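Local coordinates for protein 3-dehydroshikimate dehydratase (Pseudomonas putida, PDB 5HMQ) that converts 3-dehydroshikimate to protocatechuate with the help of a divalent metal cation, and carries a second, dioxygenase-like domain fused to its catalytic barrel, at residues 520-525 with 597-602; 445-450 with 498-503. All blocks are in the same frame, centred on the assembly; numbering follows the deposited sequence.

Interaction 1 of 2, residues 520-525 with 597-602; sequences GVHHIA and RFFFEI. With MG (magnesium ion), chain L.
Strands 520-525 and 599-602 run parallel, and their contact is tightest around two neighbouring histidines and Phe-599. The CG of Phe-599 sits in the crowded position between its backbone N and carbonyl carbon (chi1 57°), which lays the ring beside His-523. There His-523 CB rests over the middle of the phenyl face, 3.5 Å from the Phe-599 ring centroid, while the two rings are near parallel but slid apart. Phe-599 also turns an edge toward the face of the His-522 imidazole. Both histidines face Ala-447 in a classic beta bulge, and this brings His-523 ND1 to His-522 ND1 at 3.0 Å, a nearly straight hydrogen bond in the plane of the His-523 ring. With its proton committed there, His-523 turns NE2 to the magnesium at 2.4 Å. Glu-601, extended from the next strand, brings OE1 to the same ion at 2.3 Å; its OE2 accepts from a metal-bound water and is hydrogen-bonded to His-588 ND1. On the other face of the sheet Ile-524 CD1 touches Phe-600 CE2 at 4.0 Å, and helix 307-319 packs on Phe-600. The backbone ladder weakens toward Arg-597: Glu-601 N to Ile-524 O is 2.9 Å, whereas Phe-599 N to His-522 O is a weak 3.5 Å. At this looser end a water bridges the carbonyl oxygens of His-522 and Arg-597, and the Arg-597 guanidinium leads off to a salt bridge with Glu-206 of the second subunit. Two adjoining parallel strands giving one histidine and one glutamate to a metal are characteristic of the vicinal oxygen chelate fold of HPPD-like domains.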
loop_
_atom_site.group_PDB
_atom_site.type_symbol
_atom_site.label_atom_id
_atom_site.label_comp_id
_atom_site.label_asym_id
_atom_site.label_seq_id
_atom_site.Cartn_x
_atom_site.Cartn_y
_atom_site.Cartn_z
ATOM N N GLY C 520 -5.319 -13.000 4.738
ATOM C CA GLY C 520 -5.135 -14.281 5.376
ATOM C C GLY C 520 -5.554 -15.395 4.445
ATOM O O GLY C 520 -5.539 -15.243 3.226
ATOM N N VAL C 521 -5.899 -16.541 5.034
ATOM C CA VAL C 521 -6.294 -17.698 4.242
ATOM C C VAL C 521 -7.580 -17.404 3.490
ATOM O O VAL C 521 -8.587 -16.987 4.075
ATOM C CB VAL C 521 -6.450 -18.933 5.138
ATOM C CG1 VAL C 521 -7.240 -20.019 4.413
ATOM C CG2 VAL C 521 -5.093 -19.461 5.523
ATOM N N HIS C 522 -7.545 -17.610 2.174
ATOM C CA HIS C 522 -8.747 -17.462 1.369
ATOM C C HIS C 522 -9.610 -18.714 1.467
ATOM O O HIS C 522 -10.795 -18.633 1.806
ATOM C CB HIS C 522 -8.373 -17.161 -0.084
ATOM C CG HIS C 522 -9.545 -16.834 -0.955
ATOM N ND1 HIS C 522 -10.089 -17.737 -1.843
ATOM C CD2 HIS C 522 -10.277 -15.701 -1.075
ATOM C CE1 HIS C 522 -11.104 -17.175 -2.474
ATOM N NE2 HIS C 522 -11.240 -15.940 -2.025
ATOM N N HIS C 523 -9.028 -19.881 1.186
ATOM C CA HIS C 523 -9.723 -21.145 1.380
ATOM C C HIS C 523 -8.713 -22.282 1.385
ATOM O O HIS C 523 -7.590 -22.148 0.892
ATOM C CB HIS C 523 -10.793 -21.382 0.305
ATOM C CG HIS C 523 -10.243 -21.696 -1.052
ATOM N ND1 HIS C 523 -9.968 -20.723 -1.988
ATOM C CD2 HIS C 523 -9.945 -22.879 -1.641
ATOM C CE1 HIS C 523 -9.511 -21.292 -3.090
ATOM N NE2 HIS C 523 -9.488 -22.600 -2.905
ATOM N N ILE C 524 -9.136 -23.408 1.954
ATOM C CA ILE C 524 -8.336 -24.624 2.029
ATOM C C ILE C 524 -9.102 -25.727 1.315
ATOM O O ILE C 524 -10.297 -25.922 1.565
ATOM C CB ILE C 524 -8.029 -25.016 3.487
ATOM C CG1 ILE C 524 -7.351 -23.854 4.216
ATOM C CG2 ILE C 524 -7.159 -26.261 3.537
ATOM C CD1 ILE C 524 -7.559 -23.869 5.712
ATOM N N ALA C 525 -8.419 -26.444 0.428
ATOM C CA ALA C 525 -9.052 -27.435 -0.430
ATOM C C ALA C 525 -8.527 -28.825 -0.102
ATOM O O ALA C 525 -7.312 -29.056 -0.114
ATOM C CB ALA C 525 -8.810 -27.115 -1.904
ATOM N N ARG C 597 -14.388 -15.376 7.190
ATOM C CA ARG C 597 -12.990 -15.428 6.777
ATOM C C ARG C 597 -12.791 -16.491 5.707
ATOM O O ARG C 597 -13.304 -16.370 4.590
ATOM C CB ARG C 597 -12.073 -15.717 7.967
ATOM C CG ARG C 597 -12.590 -15.206 9.286
ATOM C CD ARG C 597 -11.689 -14.142 9.866
ATOM N NE ARG C 597 -12.271 -13.572 11.077
ATOM C CZ ARG C 597 -11.744 -12.562 11.758
ATOM N NH1 ARG C 597 -10.614 -12.002 11.349
ATOM N NH2 ARG C 597 -12.348 -12.110 12.849
ATOM N N PHE C 598 -12.047 -17.537 6.050
ATOM C CA PHE C 598 -11.770 -18.614 5.116
ATOM C C PHE C 598 -12.947 -19.576 5.024
ATOM O O PHE C 598 -13.720 -19.746 5.973
ATOM C CB PHE C 598 -10.515 -19.374 5.547
ATOM C CG PHE C 598 -10.494 -19.732 7.010
ATOM C CD1 PHE C 598 -11.109 -20.886 7.469
ATOM C CD2 PHE C 598 -9.855 -18.911 7.926
ATOM C CE1 PHE C 598 -11.090 -21.213 8.814
ATOM C CE2 PHE C 598 -9.832 -19.231 9.271
ATOM C CZ PHE C 598 -10.450 -20.383 9.715
ATOM N N PHE C 599 -13.079 -20.203 3.861
ATOM C CA PHE C 599 -14.015 -21.294 3.653
ATOM C C PHE C 599 -13.234 -22.534 3.240
ATOM O O PHE C 599 -12.016 -22.494 3.056
ATOM C CB PHE C 599 -15.080 -20.935 2.602
ATOM C CG PHE C 599 -14.517 -20.546 1.260
ATOM C CD1 PHE C 599 -14.141 -19.237 1.002
ATOM C CD2 PHE C 599 -14.404 -21.483 0.244
ATOM C CE1 PHE C 599 -13.635 -18.873 -0.233
ATOM C CE2 PHE C 599 -13.904 -21.124 -0.996
ATOM C CZ PHE C 599 -13.518 -19.820 -1.235
ATOM N N PHE C 600 -13.941 -23.650 3.112
ATOM C CA PHE C 600 -13.315 -24.912 2.756
ATOM C C PHE C 600 -13.840 -25.398 1.413
ATOM O O PHE C 600 -14.911 -24.994 0.953
ATOM C CB PHE C 600 -13.551 -25.976 3.832
ATOM C CG PHE C 600 -12.899 -25.659 5.145
ATOM C CD1 PHE C 600 -13.585 -24.960 6.121
ATOM C CD2 PHE C 600 -11.596 -26.052 5.399
ATOM C CE1 PHE C 600 -12.986 -24.664 7.332
ATOM C CE2 PHE C 600 -10.992 -25.759 6.609
ATOM C CZ PHE C 600 -11.688 -25.063 7.575
ATOM N N GLU C 601 -13.061 -26.277 0.788
ATOM C CA GLU C 601 -13.386 -26.832 -0.515
ATOM C C GLU C 601 -13.048 -28.313 -0.516
ATOM O O GLU C 601 -12.009 -28.721 0.012
ATOM C CB GLU C 601 -12.620 -26.114 -1.636
ATOM C CG GLU C 601 -12.846 -26.699 -3.021
ATOM C CD GLU C 601 -12.020 -26.010 -4.091
ATOM O OE1 GLU C 601 -11.096 -25.250 -3.731
ATOM O OE2 GLU C 601 -12.290 -26.230 -5.292
ATOM N N ILE C 602 -13.939 -29.114 -1.095
ATOM C CA ILE C 602 -13.725 -30.542 -1.301
ATOM C C ILE C 602 -13.734 -30.801 -2.799
ATOM O O ILE C 602 -14.674 -30.396 -3.492
ATOM C CB ILE C 602 -14.799 -31.389 -0.594
ATOM C CG1 ILE C 602 -14.796 -31.112 0.910
ATOM C CG2 ILE C 602 -14.604 -32.866 -0.898
ATOM C CD1 ILE C 602 -15.986 -31.690 1.644
HETATM MG MG MG L . -9.702 -23.861 -4.907
HETATM O O HOH W 1 -12.275 -16.490 2.196
HETATM O O HOH W 2 -10.109 -25.018 -6.577
HETATM O O HOH W 3 -8.284 -22.386 -6.108
HETATM O O HOH W 4 -11.203 -22.593 -5.561
#

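Interaction 2 of 2, residues 445-450 with 498-503; sequences HMALAL and PLNISE. With MG (magnesium ion), chain L.
Four backbone hydrogen bonds in the parallel ladder pattern tie strand 445-450 to segment 498-503. Asn-500 bonds the 445-450 strand twice, straddling Ala-449: its N reaches Leu-448 O at 2.6 Å, nearly along the C=O axis, and its O receives Leu-450 N at 2.7 Å from above the carbonyl plane. Leu-448 N to Pro-498 O and Ser-502 N to Leu-450 O, the latter 2.7 Å long, extend the ladder at its two ends. Ser-502 OG lies 2.9 Å from Ala-449 O and is hydrogen-bonded to Ser-519 OG. Outward from the backbone, Leu-499 CD2 touches two leucines of the other strand, Leu-448 CB and Leu-450 CD1, each at 3.8 Å, and helix 455-465 covers these leucines. On the face bearing Ala-449 and Asn-500, the pyrrolidine of Pro-498 sets CG against Ala-447 CB at 3.6 Å. The same CG also approaches His-445 CD2, the two side chains crossing at about a right angle. The CG of His-445 stands between its backbone N and carbonyl carbon (chi1 61°), and NE2 meets the magnesium at 2.2 Å; Tyr-612 meets the ring edge-to-face. With NE2 bound to the metal, ND1 is hydrogen-bonded close by in the chain, consistent with a neutral ring protonated there, an N-H the cation would probably strengthen as donor. Leucines thus pack one face of the ladder, while the face of Ala-447, Ala-449 and Asn-500 leads to His-445, which the ladder probably helps to place at the metal.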
loop_
_atom_site.group_PDB
_atom_site.type_symbol
_atom_site.label_atom_id
_atom_site.label_comp_id
_atom_site.label_asym_id
_atom_site.label_seq_id
_atom_site.Cartn_x
_atom_site.Cartn_y
_atom_site.Cartn_z
ATOM N N HIS C 445 -4.675 -27.778 -2.289
ATOM C CA HIS C 445 -4.157 -26.432 -2.474
ATOM C C HIS C 445 -4.741 -25.528 -1.401
ATOM O O HIS C 445 -5.751 -25.850 -0.768
ATOM C CB HIS C 445 -4.463 -25.883 -3.876
ATOM C CG HIS C 445 -5.923 -25.768 -4.186
ATOM N ND1 HIS C 445 -6.613 -26.733 -4.886
ATOM C CD2 HIS C 445 -6.818 -24.789 -3.912
ATOM C CE1 HIS C 445 -7.873 -26.359 -5.024
ATOM N NE2 HIS C 445 -8.024 -25.184 -4.440
HETATM N N MSE C 446 -4.080 -24.395 -1.200
HETATM C CA MSE C 446 -4.522 -23.417 -0.223
HETATM C C MSE C 446 -4.305 -22.014 -0.768
HETATM O O MSE C 446 -3.188 -21.641 -1.135
HETATM C CB MSE C 446 -3.786 -23.608 1.101
HETATM C CG MSE C 446 -4.298 -22.718 2.217
HETATM SE SE MSE C 446 -3.572 -23.193 3.964
HETATM C CE MSE C 446 -1.674 -22.902 3.594
ATOM N N ALA C 447 -5.386 -21.243 -0.832
ATOM C CA ALA C 447 -5.365 -19.913 -1.421
ATOM C C ALA C 447 -5.170 -18.853 -0.347
ATOM O O ALA C 447 -5.700 -18.970 0.762
ATOM C CB ALA C 447 -6.656 -19.635 -2.194
ATOM N N LEU C 448 -4.402 -17.820 -0.684
ATOM C CA LEU C 448 -4.216 -16.671 0.187
ATOM C C LEU C 448 -4.869 -15.444 -0.434
ATOM O O LEU C 448 -4.822 -15.255 -1.654
ATOM C CB LEU C 448 -2.728 -16.397 0.427
ATOM C CG LEU C 448 -1.851 -17.540 0.930
ATOM C CD1 LEU C 448 -0.424 -17.036 1.178
ATOM C CD2 LEU C 448 -2.445 -18.228 2.164
ATOM N N ALA C 449 -5.478 -14.618 0.407
ATOM C CA ALA C 449 -5.961 -13.304 0.007
ATOM C C ALA C 449 -4.986 -12.273 0.551
ATOM O O ALA C 449 -4.827 -12.152 1.769
ATOM C CB ALA C 449 -7.378 -13.052 0.520
ATOM N N LEU C 450 -4.322 -11.547 -0.345
ATOM C CA LEU C 450 -3.255 -10.643 0.053
ATOM C C LEU C 450 -3.539 -9.222 -0.416
ATOM O O LEU C 450 -4.239 -9.024 -1.415
ATOM C CB LEU C 450 -1.906 -11.100 -0.521
ATOM C CG LEU C 450 -1.408 -12.484 -0.097
ATOM C CD1 LEU C 450 -0.175 -12.881 -0.897
ATOM C CD2 LEU C 450 -1.115 -12.514 1.394
ATOM N N PRO C 498 -2.560 -20.694 -4.635
ATOM C CA PRO C 498 -3.191 -19.591 -5.363
ATOM C C PRO C 498 -3.256 -18.346 -4.496
ATOM O O PRO C 498 -3.291 -18.418 -3.265
ATOM C CB PRO C 498 -4.588 -20.126 -5.700
ATOM C CG PRO C 498 -4.811 -21.257 -4.766
ATOM C CD PRO C 498 -3.470 -21.836 -4.451
ATOM N N LEU C 499 -3.246 -17.190 -5.154
ATOM C CA LEU C 499 -3.113 -15.911 -4.472
ATOM C C LEU C 499 -4.150 -14.944 -5.017
ATOM O O LEU C 499 -4.150 -14.640 -6.216
ATOM C CB LEU C 499 -1.695 -15.355 -4.636
ATOM C CG LEU C 499 -0.587 -16.286 -4.136
ATOM C CD1 LEU C 499 0.757 -15.913 -4.729
ATOM C CD2 LEU C 499 -0.522 -16.288 -2.619
ATOM N N ASN C 500 -5.015 -14.457 -4.135
ATOM C CA ASN C 500 -6.060 -13.504 -4.470
ATOM C C ASN C 500 -5.755 -12.155 -3.832
ATOM O O ASN C 500 -4.897 -12.028 -2.954
ATOM C CB ASN C 500 -7.433 -14.011 -4.012
ATOM C CG ASN C 500 -7.817 -15.330 -4.654
ATOM O OD1 ASN C 500 -8.468 -15.359 -5.701
ATOM N ND2 ASN C 500 -7.419 -16.431 -4.031
ATOM N N ILE C 501 -6.472 -11.138 -4.294
ATOM C CA ILE C 501 -6.297 -9.767 -3.832
ATOM C C ILE C 501 -7.366 -9.466 -2.791
ATOM O O ILE C 501 -8.566 -9.577 -3.068
ATOM C CB ILE C 501 -6.357 -8.770 -4.997
ATOM C CG1 ILE C 501 -5.222 -9.049 -5.984
ATOM C CG2 ILE C 501 -6.286 -7.342 -4.478
ATOM C CD1 ILE C 501 -5.239 -8.163 -7.209
ATOM N N SER C 502 -6.929 -9.105 -1.587
ATOM C CA SER C 502 -7.851 -8.699 -0.539
ATOM C C SER C 502 -8.433 -7.324 -0.831
ATOM O O SER C 502 -7.893 -6.536 -1.614
ATOM C CB SER C 502 -7.148 -8.656 0.820
ATOM O OG SER C 502 -6.666 -9.928 1.196
ATOM N N GLU C 503 -9.561 -7.045 -0.187
ATOM C CA GLU C 503 -10.204 -5.747 -0.307
ATOM C C GLU C 503 -9.485 -4.758 0.602
ATOM O O GLU C 503 -9.058 -5.111 1.703
ATOM C CB GLU C 503 -11.682 -5.853 0.071
ATOM C CG GLU C 503 -12.525 -4.668 -0.355
ATOM C CD GLU C 503 -12.523 -4.474 -1.857
ATOM O OE1 GLU C 503 -11.695 -3.681 -2.354
ATOM O OE2 GLU C 503 -13.341 -5.127 -2.543
HETATM MG MG MG L . -9.702 -23.861 -4.907
HETATM O O HOH W 3 -8.284 -22.386 -6.108
HETATM O O HOH W 2 -10.109 -25.018 -6.577
HETATM O O HOH W 4 -11.203 -22.593 -5.561
#

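Overall arrangement
Both interactions lie in the mixed sheet of the C-terminal dioxygenase-like domain, their centres about 9 Å apart. Along the chain 445-450 with 498-503 closes before 520-525 with 597-602 opens. Across the sheet the order is 496-501, 440-450, 520-528, 599-606, the middle two being antiparallel, so each interaction is a parallel pair in one half. Probable backbone hydrogen bonds, such as His-522 N to Ala-447 O, join the halves. The magnesium takes His-445 from interaction 2, His-523 and Glu-601 from interaction 1, and three waters. This site is separate from the catalytic metal site, held by Glu-136, Asp-167, Gln-193 and Glu-241. The domain shows no HPPD activity but appears important for optimal dehydratase activity in vivo.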